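PDB 2P2W: citrate synthase, which probably catalyses the condensation of oxaloacetate with acetyl-CoA and water to give citrate and CoA, feeding the tricarboxylic acid cycle. Local coordinates for residues L26-I31 with E43-F48; D110-A115 with H332-V337; S197-A202 with G328-V333. All blocks are in the same frame, centred on the assembly; numbering follows the deposited sequence.

In the fold
Following the chain from its N terminus, contact 1 closes first: the hairpin turn at 26-31 meets segment 43-48 of helix 42-51 after 11 intervening residues, 8 of them helical. Contacts 2 and 3 are long-range and both return to helix 317-337. Contact 2 starts at the head of helix 110-133 and spans 216 residues. Contact 3 opens within that span, on helix 195-207, and ends on an overlapping piece of helix 317-337, sharing His-332 and Val-333. Their centres lie about 9 Å apart, and Ala-115 CB touches Thr-330 CB at 3.5 Å. Contact 1 sits in series before both, without touching them, although Trp-50 of helix 42-51 packs against Ala-115.

Contact 1: L26-I31 with E43-F48; sequences LYYRGI and EETAYF
Arg-29 and Phe-48 mark the nearest approach of the two backbones, 8.1 Å between their CA atoms, where a type I' turn from Tyr-28 to Ile-31 faces helix 42-51. The turn joins two antiparallel strands in a two-residue beta hairpin, closed by Tyr-28 N to Ile-31 O at 2.8 Å and Ile-31 N to Tyr-28 O at 2.9 Å. Phe-48 carries the contact: its CG stands anti to the backbone N (chi1 -178°), which sends the ring out from the helix to the turn. There its tip is gripped from several directions. Arg-29 CB comes to 3.5 Å from Phe-48 CZ, and the next methylenes of the arginine run on so that CD lies over one ring face. Ile-31 CD1 reaches Phe-48 CE2 at 3.6 Å. The carbonyl Tyr-28 O also sits close, 3.1 Å from Phe-48 CE2, a tight fit for an oxygen already accepting the turn's own N-H. One helical turn back, Thr-45 CG2 meets the Tyr-28 ring at its edge, in the ring plane, 3.8 Å from CD2. Two polar ends look elsewhere: Tyr-28 OH bonds to Ile-171 O, and Thr-45 OG1 to Ser-40 OG. Arg-29 NH2, by contrast, bonds to Leu-49 O of the same helix 42-51. The phenyl tip thus has a largely hydrocarbon seat, Arg-29 CB and CD with Ile-31 CD1, and one backbone carbonyl at the ring; the arginine serves twice, its aliphatic part covering the ring while its guanidinium holds the helix backbone.

Contact 2: D110-A115 with H332-V337; sequences DLREKA and HVIEYV
Leu-111 and Ile-334 run past each other in opposite directions, each leaving its own helix toward the other, and meet flank to flank with Leu-111 CG 4.1 Å from Ile-334 CG1. Ile-334 holds CG1 beside the backbone N (chi1 -67°), and from there the extended chain carries CD1 across onto the opposing helix. That methyl lands on backbone as well as side chain: it is 3.7 Å from Arg-112 CA, and farther along it comes 4.3 Å from Ala-115 CB. Helix 110-133 and helix 317-337 form a nearly antiparallel pair within the largely helical citrate synthase fold, their local axes 10.1 Å apart at an angle of 167°. The nearest CA atoms belong to the same leucine and isoleucine, 6.8 Å apart. One turn beyond Ile-334, Val-337 crosses Leu-111 at a slant, its CG2 reaching Leu-111 CD2 at 4.0 Å, so the leucine branch is met by both residues. Arg-112 offers just its root to the isoleucine; its chain bends at chi3 (54°) and heads off, NH1 bonding to Trp-50 O. Leu-195 of helix 195-207 also touches Leu-111 and Val-333.

Contact 3: S197-A202 with G328-V333; sequences SCIVGA and GWTAHV
Ala-202 presses its methyl onto the indole of Trp-329 in a CH-pi contact that dominates this helix-helix crossing of the citrate synthase fold. The local axes of helix 195-207 and helix 317-337 pass 10.4 Å apart at a crossing angle of 131°. Ala-202 CB stands 3.5 Å from the centroid of the six-membered ring and 12° off its normal, so the methyl sits squarely over the face. The torsions of Trp-329 place the ring there: CG lies beside the backbone N and anti to the carbonyl carbon (chi1 -71°), and the second torsion turns the indole broadside to helix 195-207. The indole NE1 bonds to Ser-181 OG, which helps to hold the ring at this rotation. Replacing Trp-329 by an alanine would probably open a gap beneath Ala-202 and leave Ser-181 without its indole partner. The Trp-329 side chain is about 7 Å from a bound citrate anion. Ile-199 approaches the same indole obliquely, CG2 lying 4.2 Å from Trp-329 CE3. Its other branch, CG1 set beside the backbone N, carries CD1 to Thr-330 CG2 at 3.9 Å. Thr-330 can offer that methyl because OG1 takes the position between backbone N and carbonyl carbon, from which it bonds to Val-326 O one turn back and to Trp-50 NE1 of helix 42-51. On the side of helix 195-207 turned away from Trp-329, Val-200 packs on Val-200 of the second subunit. Farther along the crossing, Cys-198 CB meets Val-333 CG2 at 4.1 Å.

Contact 1: L26-I31 with E43-F48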
ATOM      1  N   LEU A  26      -0.517   0.366  26.863  1.00 20.64           N
ATOM      2  CA  LEU A  26       0.117  -0.189  25.669  1.00 18.46           C
ATOM      3  C   LEU A  26       1.368  -0.931  26.108  1.00 18.28           C
ATOM      4  O   LEU A  26       2.147  -0.422  26.913  1.00 18.91           O
ATOM      5  CB  LEU A  26       0.496   0.931  24.693  1.00 18.49           C
ATOM      6  CG  LEU A  26       1.232   0.509  23.418  1.00 19.21           C
ATOM      7  CD1 LEU A  26       0.330  -0.389  22.573  1.00 18.46           C
ATOM      8  CD2 LEU A  26       1.636   1.753  22.633  1.00 18.77           C
ATOM      9  N   TYR A  27       1.560  -2.132  25.571  1.00 18.52           N
ATOM     10  CA  TYR A  27       2.714  -2.950  25.928  1.00 19.81           C
ATOM     11  C   TYR A  27       3.404  -3.517  24.691  1.00 20.39           C
ATOM     12  O   TYR A  27       2.743  -3.889  23.726  1.00 20.48           O
ATOM     13  CB  TYR A  27       2.270  -4.131  26.803  1.00 21.31           C
ATOM     14  CG  TYR A  27       1.399  -3.757  27.980  1.00 21.98           C
ATOM     15  CD1 TYR A  27       0.019  -3.638  27.834  1.00 23.55           C
ATOM     16  CD2 TYR A  27       1.952  -3.519  29.236  1.00 24.19           C
ATOM     17  CE1 TYR A  27      -0.794  -3.293  28.907  1.00 24.24           C
ATOM     18  CE2 TYR A  27       1.148  -3.174  30.322  1.00 24.96           C
ATOM     19  CZ  TYR A  27      -0.223  -3.064  30.149  1.00 24.60           C
ATOM     20  OH  TYR A  27      -1.024  -2.740  31.217  1.00 26.45           O
ATOM     21  N   TYR A  28       4.732  -3.570  24.727  1.00 18.97           N
ATOM     22  CA  TYR A  28       5.511  -4.160  23.642  1.00 19.95           C
ATOM     23  C   TYR A  28       5.987  -5.489  24.222  1.00 20.16           C
ATOM     24  O   TYR A  28       6.778  -5.508  25.170  1.00 20.25           O
ATOM     25  CB  TYR A  28       6.733  -3.308  23.299  1.00 18.86           C
ATOM     26  CG  TYR A  28       6.449  -2.007  22.575  1.00 19.42           C
ATOM     27  CD1 TYR A  28       5.151  -1.646  22.198  1.00 19.31           C
ATOM     28  CD2 TYR A  28       7.495  -1.137  22.255  1.00 19.01           C
ATOM     29  CE1 TYR A  28       4.905  -0.440  21.515  1.00 18.65           C
ATOM     30  CE2 TYR A  28       7.262   0.057  21.581  1.00 19.14           C
ATOM     31  CZ  TYR A  28       5.968   0.400  21.214  1.00 20.05           C
ATOM     32  OH  TYR A  28       5.750   1.590  20.556  1.00 19.33           O
ATOM     33  N   ARG A  29       5.499  -6.590  23.662  1.00 21.30           N
ATOM     34  CA  ARG A  29       5.861  -7.919  24.144  1.00 22.18           C
ATOM     35  C   ARG A  29       5.861  -8.007  25.675  1.00 23.10           C
ATOM     36  O   ARG A  29       6.787  -8.555  26.282  1.00 24.37           O
ATOM     37  CB  ARG A  29       7.227  -8.341  23.582  1.00 20.23           C
ATOM     38  CG  ARG A  29       7.206  -8.626  22.075  1.00 21.01           C
ATOM     39  CD  ARG A  29       8.557  -9.127  21.575  1.00 21.48           C
ATOM     40  NE  ARG A  29       8.643  -9.170  20.115  1.00 21.29           N
ATOM     41  CZ  ARG A  29       8.034 -10.068  19.345  1.00 23.63           C
ATOM     42  NH1 ARG A  29       7.279 -11.015  19.887  1.00 25.32           N
ATOM     43  NH2 ARG A  29       8.191 -10.024  18.027  1.00 22.31           N
ATOM     44  N   GLY A  30       4.822  -7.451  26.296  1.00 22.64           N
ATOM     45  CA  GLY A  30       4.694  -7.514  27.746  1.00 23.00           C
ATOM     46  C   GLY A  30       5.212  -6.352  28.583  1.00 24.10           C
ATOM     47  O   GLY A  30       4.851  -6.225  29.759  1.00 25.41           O
ATOM     48  N   ILE A  31       6.050  -5.505  28.001  1.00 21.74           N
ATOM     49  CA  ILE A  31       6.603  -4.372  28.734  1.00 21.90           C
ATOM     50  C   ILE A  31       5.851  -3.081  28.415  1.00 22.39           C
ATOM     51  O   ILE A  31       5.603  -2.766  27.247  1.00 22.68           O
ATOM     52  CB  ILE A  31       8.102  -4.171  28.398  1.00 21.79           C
ATOM     53  CG1 ILE A  31       8.886  -5.444  28.727  1.00 22.30           C
ATOM     54  CG2 ILE A  31       8.665  -2.992  29.188  1.00 19.42           C
ATOM     55  CD1 ILE A  31      10.385  -5.330  28.466  1.00 22.56           C
ATOM     56  N   GLU A  43      17.542   1.564  19.200  1.00 19.93           N
ATOM     57  CA  GLU A  43      18.102   0.259  18.879  1.00 19.56           C
ATOM     58  C   GLU A  43      17.715  -0.847  19.853  1.00 19.45           C
ATOM     59  O   GLU A  43      17.431  -1.967  19.431  1.00 20.74           O
ATOM     60  CB  GLU A  43      19.628   0.337  18.773  1.00 19.91           C
ATOM     61  CG  GLU A  43      20.122   1.197  17.621  1.00 19.19           C
ATOM     62  CD  GLU A  43      20.517   2.598  18.048  1.00 19.51           C
ATOM     63  OE1 GLU A  43      19.883   3.151  18.972  1.00 19.06           O
ATOM     64  OE2 GLU A  43      21.458   3.153  17.445  1.00 19.47           O
ATOM     65  N   GLU A  44      17.702  -0.549  21.150  1.00 18.26           N
ATOM     66  CA  GLU A  44      17.344  -1.571  22.133  1.00 19.37           C
ATOM     67  C   GLU A  44      15.886  -2.008  22.031  1.00 19.89           C
ATOM     68  O   GLU A  44      15.580  -3.200  22.108  1.00 20.10           O
ATOM     69  CB  GLU A  44      17.628  -1.088  23.560  1.00 20.38           C
ATOM     70  CG  GLU A  44      17.473  -2.191  24.599  1.00 21.55           C
ATOM     71  CD  GLU A  44      17.626  -1.696  26.023  1.00 24.26           C
ATOM     72  OE1 GLU A  44      16.773  -0.907  26.480  1.00 24.27           O
ATOM     73  OE2 GLU A  44      18.608  -2.098  26.684  1.00 23.46           O
ATOM     74  N   THR A  45      14.974  -1.053  21.864  1.00 19.16           N
ATOM     75  CA  THR A  45      13.567  -1.412  21.757  1.00 18.71           C
ATOM     76  C   THR A  45      13.275  -2.088  20.417  1.00 18.33           C
ATOM     77  O   THR A  45      12.457  -3.001  20.344  1.00 18.94           O
ATOM     78  CB  THR A  45      12.658  -0.184  21.946  1.00 19.08           C
ATOM     79  OG1 THR A  45      12.793   0.297  23.294  1.00 20.14           O
ATOM     80  CG2 THR A  45      11.192  -0.558  21.691  1.00 18.74           C
ATOM     81  N   ALA A  46      13.958  -1.652  19.362  1.00 17.50           N
ATOM     82  CA  ALA A  46      13.762  -2.252  18.044  1.00 18.96           C
ATOM     83  C   ALA A  46      14.240  -3.701  18.106  1.00 19.60           C
ATOM     84  O   ALA A  46      13.613  -4.606  17.551  1.00 18.35           O
ATOM     85  CB  ALA A  46      14.545  -1.481  16.992  1.00 17.74           C
ATOM     86  N   TYR A  47      15.357  -3.912  18.792  1.00 20.28           N
ATOM     87  CA  TYR A  47      15.908  -5.253  18.944  1.00 20.76           C
ATOM     88  C   TYR A  47      14.860  -6.112  19.646  1.00 21.19           C
ATOM     89  O   TYR A  47      14.568  -7.235  19.231  1.00 22.14           O
ATOM     90  CB  TYR A  47      17.177  -5.207  19.796  1.00 20.91           C
ATOM     91  CG  TYR A  47      17.834  -6.556  19.991  1.00 21.30           C
ATOM     92  CD1 TYR A  47      17.328  -7.478  20.911  1.00 22.44           C
ATOM     93  CD2 TYR A  47      18.951  -6.918  19.246  1.00 21.78           C
ATOM     94  CE1 TYR A  47      17.924  -8.728  21.082  1.00 21.91           C
ATOM     95  CE2 TYR A  47      19.555  -8.162  19.410  1.00 23.36           C
ATOM     96  CZ  TYR A  47      19.036  -9.061  20.328  1.00 24.23           C
ATOM     97  OH  TYR A  47      19.641 -10.284  20.493  1.00 25.31           O
ATOM     98  N   PHE A  48      14.298  -5.563  20.717  1.00 21.57           N
ATOM     99  CA  PHE A  48      13.287  -6.255  21.507  1.00 21.35           C
ATOM    100  C   PHE A  48      12.059  -6.619  20.674  1.00 21.66           C
ATOM    101  O   PHE A  48      11.525  -7.722  20.787  1.00 21.20           O
ATOM    102  CB  PHE A  48      12.885  -5.381  22.698  1.00 21.92           C
ATOM    103  CG  PHE A  48      11.875  -6.016  23.610  1.00 22.71           C
ATOM    104  CD1 PHE A  48      12.017  -7.339  24.018  1.00 24.03           C
ATOM    105  CD2 PHE A  48      10.796  -5.280  24.087  1.00 23.24           C
ATOM    106  CE1 PHE A  48      11.096  -7.922  24.888  1.00 24.68           C
ATOM    107  CE2 PHE A  48       9.870  -5.851  24.958  1.00 25.10           C
ATOM    108  CZ  PHE A  48      10.022  -7.177  25.359  1.00 24.93           C
TER

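Contact 2: D110-A115 with H332-V337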
ATOM      1  N   ASP A 110      16.046 -13.851   6.925  1.00 45.65           N
ATOM      2  CA  ASP A 110      16.539 -12.923   5.911  1.00 41.19           C
ATOM      3  C   ASP A 110      15.593 -11.725   5.787  1.00 37.43           C
ATOM      4  O   ASP A 110      15.983 -10.597   5.513  1.00 34.64           O
ATOM      5  CB  ASP A 110      16.614 -13.668   4.578  1.00 43.68           C
ATOM      6  CG  ASP A 110      17.186 -12.743   3.512  1.00 44.77           C
ATOM      7  OD1 ASP A 110      18.339 -12.337   3.665  1.00 47.46           O
ATOM      8  OD2 ASP A 110      16.502 -12.492   2.522  1.00 46.33           O
ATOM      9  N   LEU A 111      14.294 -12.030   5.959  1.00 33.30           N
ATOM     10  CA  LEU A 111      13.291 -10.977   5.981  1.00 30.55           C
ATOM     11  C   LEU A 111      13.548 -10.008   7.139  1.00 27.84           C
ATOM     12  O   LEU A 111      13.383  -8.800   7.025  1.00 26.71           O
ATOM     13  CB  LEU A 111      11.928 -11.659   6.154  1.00 31.62           C
ATOM     14  CG  LEU A 111      10.743 -10.774   5.750  1.00 31.07           C
ATOM     15  CD1 LEU A 111      10.888 -10.202   4.340  1.00 30.20           C
ATOM     16  CD2 LEU A 111       9.413 -11.537   5.762  1.00 29.74           C
ATOM     17  N   ARG A 112      13.970 -10.553   8.276  1.00 25.27           N
ATOM     18  CA  ARG A 112      14.272  -9.726   9.436  1.00 24.77           C
ATOM     19  C   ARG A 112      15.532  -8.902   9.161  1.00 23.86           C
ATOM     20  O   ARG A 112      15.623  -7.740   9.550  1.00 23.65           O
ATOM     21  CB  ARG A 112      14.465 -10.600  10.680  1.00 24.75           C
ATOM     22  CG  ARG A 112      14.809  -9.815  11.941  1.00 25.91           C
ATOM     23  CD  ARG A 112      14.537 -10.626  13.198  1.00 28.36           C
ATOM     24  NE  ARG A 112      15.214 -11.919  13.189  1.00 29.50           N
ATOM     25  CZ  ARG A 112      15.048 -12.856  14.118  1.00 31.60           C
ATOM     26  NH1 ARG A 112      14.225 -12.647  15.140  1.00 30.50           N
ATOM     27  NH2 ARG A 112      15.704 -14.008  14.028  1.00 30.22           N
ATOM     28  N   GLU A 113      16.501  -9.505   8.479  1.00 23.29           N
ATOM     29  CA  GLU A 113      17.737  -8.799   8.152  1.00 23.84           C
ATOM     30  C   GLU A 113      17.377  -7.643   7.222  1.00 22.79           C
ATOM     31  O   GLU A 113      17.917  -6.539   7.330  1.00 20.28           O
ATOM     32  CB  GLU A 113      18.715  -9.745   7.456  1.00 25.61           C
ATOM     33  CG  GLU A 113      20.143  -9.232   7.378  1.00 29.41           C
ATOM     34  CD  GLU A 113      20.761  -9.029   8.748  1.00 29.72           C
ATOM     35  OE1 GLU A 113      20.456  -9.823   9.661  1.00 30.71           O
ATOM     36  OE2 GLU A 113      21.563  -8.088   8.910  1.00 32.92           O
ATOM     37  N   LYS A 114      16.445  -7.907   6.313  1.00 21.49           N
ATOM     38  CA  LYS A 114      15.991  -6.896   5.371  1.00 22.53           C
ATOM     39  C   LYS A 114      15.293  -5.759   6.119  1.00 20.41           C
ATOM     40  O   LYS A 114      15.483  -4.581   5.798  1.00 18.98           O
ATOM     41  CB  LYS A 114      15.027  -7.528   4.362  1.00 26.27           C
ATOM     42  CG  LYS A 114      14.725  -6.660   3.156  1.00 30.98           C
ATOM     43  CD  LYS A 114      14.159  -7.489   2.007  1.00 35.26           C
ATOM     44  CE  LYS A 114      14.976  -8.753   1.774  1.00 36.78           C
ATOM     45  NZ  LYS A 114      16.020  -8.559   0.729  1.00 39.41           N
ATOM     46  N   ALA A 115      14.486  -6.119   7.117  1.00 18.96           N
ATOM     47  CA  ALA A 115      13.757  -5.136   7.915  1.00 18.27           C
ATOM     48  C   ALA A 115      14.745  -4.241   8.652  1.00 19.00           C
ATOM     49  O   ALA A 115      14.580  -3.024   8.695  1.00 18.10           O
ATOM     50  CB  ALA A 115      12.844  -5.842   8.919  1.00 18.83           C
ATOM     51  N   HIS A 332       5.396  -7.091  12.341  1.00 17.95           N
ATOM     52  CA  HIS A 332       4.115  -7.713  12.031  1.00 19.41           C
ATOM     53  C   HIS A 332       4.152  -8.515  10.735  1.00 18.73           C
ATOM     54  O   HIS A 332       3.660  -9.641  10.688  1.00 20.64           O
ATOM     55  CB  HIS A 332       3.016  -6.649  11.960  1.00 19.12           C
ATOM     56  CG  HIS A 332       2.393  -6.352  13.286  1.00 19.77           C
ATOM     57  ND1 HIS A 332       1.455  -7.177  13.865  1.00 20.01           N
ATOM     58  CD2 HIS A 332       2.614  -5.351  14.173  1.00 18.94           C
ATOM     59  CE1 HIS A 332       1.126  -6.701  15.054  1.00 21.15           C
ATOM     60  NE2 HIS A 332       1.817  -5.595  15.263  1.00 19.65           N
ATOM     61  N   VAL A 333       4.725  -7.943   9.682  1.00 18.36           N
ATOM     62  CA  VAL A 333       4.816  -8.654   8.406  1.00 17.88           C
ATOM     63  C   VAL A 333       5.522  -9.997   8.623  1.00 19.06           C
ATOM     64  O   VAL A 333       5.023 -11.044   8.211  1.00 18.97           O
ATOM     65  CB  VAL A 333       5.596  -7.824   7.348  1.00 17.11           C
ATOM     66  CG1 VAL A 333       5.907  -8.681   6.125  1.00 16.37           C
ATOM     67  CG2 VAL A 333       4.763  -6.611   6.932  1.00 17.94           C
ATOM     68  N   ILE A 334       6.675  -9.952   9.287  1.00 19.47           N
ATOM     69  CA  ILE A 334       7.462 -11.150   9.570  1.00 19.15           C
ATOM     70  C   ILE A 334       6.650 -12.197  10.330  1.00 20.14           C
ATOM     71  O   ILE A 334       6.628 -13.369   9.959  1.00 19.62           O
ATOM     72  CB  ILE A 334       8.717 -10.807  10.408  1.00 19.53           C
ATOM     73  CG1 ILE A 334       9.682  -9.953   9.580  1.00 21.38           C
ATOM     74  CG2 ILE A 334       9.398 -12.093  10.871  1.00 18.91           C
ATOM     75  CD1 ILE A 334      10.753  -9.273  10.395  1.00 21.80           C
ATOM     76  N   GLU A 335       5.998 -11.770  11.405  1.00 19.62           N
ATOM     77  CA  GLU A 335       5.187 -12.667  12.219  1.00 19.24           C
ATOM     78  C   GLU A 335       4.045 -13.261  11.401  1.00 20.22           C
ATOM     79  O   GLU A 335       3.855 -14.478  11.373  1.00 19.40           O
ATOM     80  CB  GLU A 335       4.607 -11.916  13.422  1.00 21.56           C
ATOM     81  CG  GLU A 335       3.795 -12.792  14.373  1.00 21.67           C
ATOM     82  CD  GLU A 335       3.172 -11.995  15.511  1.00 23.41           C
ATOM     83  OE1 GLU A 335       2.313 -11.133  15.226  1.00 19.91           O
ATOM     84  OE2 GLU A 335       3.540 -12.231  16.686  1.00 22.08           O
ATOM     85  N   TYR A 336       3.292 -12.398  10.727  1.00 18.95           N
ATOM     86  CA  TYR A 336       2.155 -12.847   9.927  1.00 19.26           C
ATOM     87  C   TYR A 336       2.486 -13.871   8.839  1.00 19.68           C
ATOM     88  O   TYR A 336       1.826 -14.911   8.735  1.00 19.99           O
ATOM     89  CB  TYR A 336       1.468 -11.660   9.261  1.00 17.91           C
ATOM     90  CG  TYR A 336       0.135 -12.019   8.656  1.00 17.62           C
ATOM     91  CD1 TYR A 336      -1.005 -12.136   9.457  1.00 19.43           C
ATOM     92  CD2 TYR A 336       0.010 -12.274   7.291  1.00 16.67           C
ATOM     93  CE1 TYR A 336      -2.234 -12.498   8.915  1.00 18.90           C
ATOM     94  CE2 TYR A 336      -1.215 -12.638   6.737  1.00 18.68           C
ATOM     95  CZ  TYR A 336      -2.332 -12.747   7.554  1.00 19.95           C
ATOM     96  OH  TYR A 336      -3.546 -13.097   7.016  1.00 18.80           O
ATOM     97  N   VAL A 337       3.487 -13.576   8.015  1.00 19.83           N
ATOM     98  CA  VAL A 337       3.792 -14.498   6.918  1.00 20.47           C
ATOM     99  C   VAL A 337       4.416 -15.835   7.373  1.00 22.41           C
ATOM    100  O   VAL A 337       4.561 -16.768   6.600  1.00 21.03           O
ATOM    101  CB  VAL A 337       4.728 -13.803   5.928  1.00 19.70           C
ATOM    102  CG1 VAL A 337       4.086 -12.519   5.411  1.00 20.72           C
ATOM    103  CG2 VAL A 337       6.050 -13.475   6.595  1.00 21.05           C
TER

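Contact 3: S197-A202 with G328-V333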
ATOM      1  N   SER A 197       7.365  -3.387  -0.760  1.00 18.05           N
ATOM      2  CA  SER A 197       5.999  -3.140  -1.199  1.00 17.60           C
ATOM      3  C   SER A 197       5.070  -2.997   0.004  1.00 17.96           C
ATOM      4  O   SER A 197       4.200  -2.122   0.024  1.00 17.12           O
ATOM      5  CB  SER A 197       5.510  -4.274  -2.101  1.00 17.00           C
ATOM      6  OG  SER A 197       6.180  -4.257  -3.349  1.00 16.50           O
ATOM      7  N   CYS A 198       5.245  -3.859   1.003  1.00 17.30           N
ATOM      8  CA  CYS A 198       4.416  -3.792   2.201  1.00 17.29           C
ATOM      9  C   CYS A 198       4.600  -2.429   2.870  1.00 17.20           C
ATOM     10  O   CYS A 198       3.629  -1.769   3.240  1.00 16.56           O
ATOM     11  CB  CYS A 198       4.806  -4.894   3.191  1.00 18.41           C
ATOM     12  SG  CYS A 198       4.666  -6.576   2.543  1.00 18.82           S
ATOM     13  N   ILE A 199       5.855  -2.013   3.015  1.00 17.46           N
ATOM     14  CA  ILE A 199       6.175  -0.738   3.650  1.00 17.44           C
ATOM     15  C   ILE A 199       5.627   0.468   2.883  1.00 18.33           C
ATOM     16  O   ILE A 199       5.072   1.394   3.484  1.00 18.44           O
ATOM     17  CB  ILE A 199       7.707  -0.600   3.837  1.00 18.56           C
ATOM     18  CG1 ILE A 199       8.203  -1.723   4.756  1.00 18.78           C
ATOM     19  CG2 ILE A 199       8.053   0.771   4.427  1.00 17.68           C
ATOM     20  CD1 ILE A 199       9.725  -1.811   4.893  1.00 18.09           C
ATOM     21  N   VAL A 200       5.774   0.461   1.561  1.00 18.68           N
ATOM     22  CA  VAL A 200       5.286   1.565   0.745  1.00 19.42           C
ATOM     23  C   VAL A 200       3.770   1.730   0.865  1.00 19.08           C
ATOM     24  O   VAL A 200       3.257   2.849   0.824  1.00 18.84           O
ATOM     25  CB  VAL A 200       5.703   1.376  -0.729  1.00 20.86           C
ATOM     26  CG1 VAL A 200       5.000   2.385  -1.620  1.00 24.60           C
ATOM     27  CG2 VAL A 200       7.212   1.551  -0.841  1.00 22.60           C
ATOM     28  N   GLY A 201       3.054   0.620   1.018  1.00 18.05           N
ATOM     29  CA  GLY A 201       1.614   0.702   1.185  1.00 17.97           C
ATOM     30  C   GLY A 201       1.302   1.262   2.567  1.00 18.37           C
ATOM     31  O   GLY A 201       0.409   2.099   2.727  1.00 19.25           O
ATOM     32  N   ALA A 202       2.043   0.801   3.570  1.00 16.98           N
ATOM     33  CA  ALA A 202       1.854   1.271   4.944  1.00 17.87           C
ATOM     34  C   ALA A 202       2.095   2.783   5.009  1.00 17.98           C
ATOM     35  O   ALA A 202       1.365   3.516   5.679  1.00 18.52           O
ATOM     36  CB  ALA A 202       2.811   0.544   5.882  1.00 17.44           C
ATOM     37  N   GLY A 328       7.617  -1.575  13.788  1.00 17.12           N
ATOM     38  CA  GLY A 328       6.409  -2.327  14.071  1.00 17.61           C
ATOM     39  C   GLY A 328       5.820  -2.957  12.820  1.00 18.06           C
ATOM     40  O   GLY A 328       5.382  -4.110  12.844  1.00 17.74           O
ATOM     41  N   TRP A 329       5.795  -2.198  11.728  1.00 17.12           N
ATOM     42  CA  TRP A 329       5.259  -2.702  10.466  1.00 16.97           C
ATOM     43  C   TRP A 329       5.972  -3.993  10.059  1.00 17.31           C
ATOM     44  O   TRP A 329       5.330  -5.004   9.784  1.00 16.95           O
ATOM     45  CB  TRP A 329       5.440  -1.683   9.336  1.00 14.99           C
ATOM     46  CG  TRP A 329       4.579  -0.445   9.416  1.00 16.13           C
ATOM     47  CD1 TRP A 329       3.364  -0.317  10.039  1.00 16.14           C
ATOM     48  CD2 TRP A 329       4.839   0.815   8.782  1.00 15.33           C
ATOM     49  NE1 TRP A 329       2.854   0.945   9.827  1.00 15.27           N
ATOM     50  CE2 TRP A 329       3.738   1.660   9.060  1.00 15.13           C
ATOM     51  CE3 TRP A 329       5.894   1.311   8.001  1.00 14.98           C
ATOM     52  CZ2 TRP A 329       3.663   2.977   8.586  1.00 15.04           C
ATOM     53  CZ3 TRP A 329       5.819   2.621   7.528  1.00 16.24           C
ATOM     54  CH2 TRP A 329       4.709   3.439   7.823  1.00 15.77           C
ATOM     55  N   THR A 330       7.303  -3.944  10.027  1.00 17.04           N
ATOM     56  CA  THR A 330       8.099  -5.102   9.631  1.00 17.95           C
ATOM     57  C   THR A 330       7.976  -6.274  10.605  1.00 19.22           C
ATOM     58  O   THR A 330       7.941  -7.429  10.181  1.00 18.39           O
ATOM     59  CB  THR A 330       9.595  -4.721   9.440  1.00 18.08           C
ATOM     60  OG1 THR A 330      10.111  -4.136  10.638  1.00 18.36           O
ATOM     61  CG2 THR A 330       9.750  -3.726   8.297  1.00 16.12           C
ATOM     62  N   ALA A 331       7.901  -5.982  11.902  1.00 19.07           N
ATOM     63  CA  ALA A 331       7.761  -7.036  12.907  1.00 18.73           C
ATOM     64  C   ALA A 331       6.475  -7.818  12.617  1.00 19.80           C
ATOM     65  O   ALA A 331       6.462  -9.051  12.634  1.00 20.26           O
ATOM     66  CB  ALA A 331       7.709  -6.424  14.308  1.00 19.56           C
ATOM     67  N   HIS A 332       5.396  -7.091  12.341  1.00 17.95           N
ATOM     68  CA  HIS A 332       4.115  -7.713  12.031  1.00 19.41           C
ATOM     69  C   HIS A 332       4.152  -8.515  10.735  1.00 18.73           C
ATOM     70  O   HIS A 332       3.660  -9.641  10.688  1.00 20.64           O
ATOM     71  CB  HIS A 332       3.016  -6.649  11.960  1.00 19.12           C
ATOM     72  CG  HIS A 332       2.393  -6.352  13.286  1.00 19.77           C
ATOM     73  ND1 HIS A 332       1.455  -7.177  13.865  1.00 20.01           N
ATOM     74  CD2 HIS A 332       2.614  -5.351  14.173  1.00 18.94           C
ATOM     75  CE1 HIS A 332       1.126  -6.701  15.054  1.00 21.15           C
ATOM     76  NE2 HIS A 332       1.817  -5.595  15.263  1.00 19.65           N
ATOM     77  N   VAL A 333       4.725  -7.943   9.682  1.00 18.36           N
ATOM     78  CA  VAL A 333       4.816  -8.654   8.406  1.00 17.88           C
ATOM     79  C   VAL A 333       5.522  -9.997   8.623  1.00 19.06           C
ATOM     80  O   VAL A 333       5.023 -11.044   8.211  1.00 18.97           O
ATOM     81  CB  VAL A 333       5.596  -7.824   7.348  1.00 17.11           C
ATOM     82  CG1 VAL A 333       5.907  -8.681   6.125  1.00 16.37           C
ATOM     83  CG2 VAL A 333       4.763  -6.611   6.932  1.00 17.94           C
TER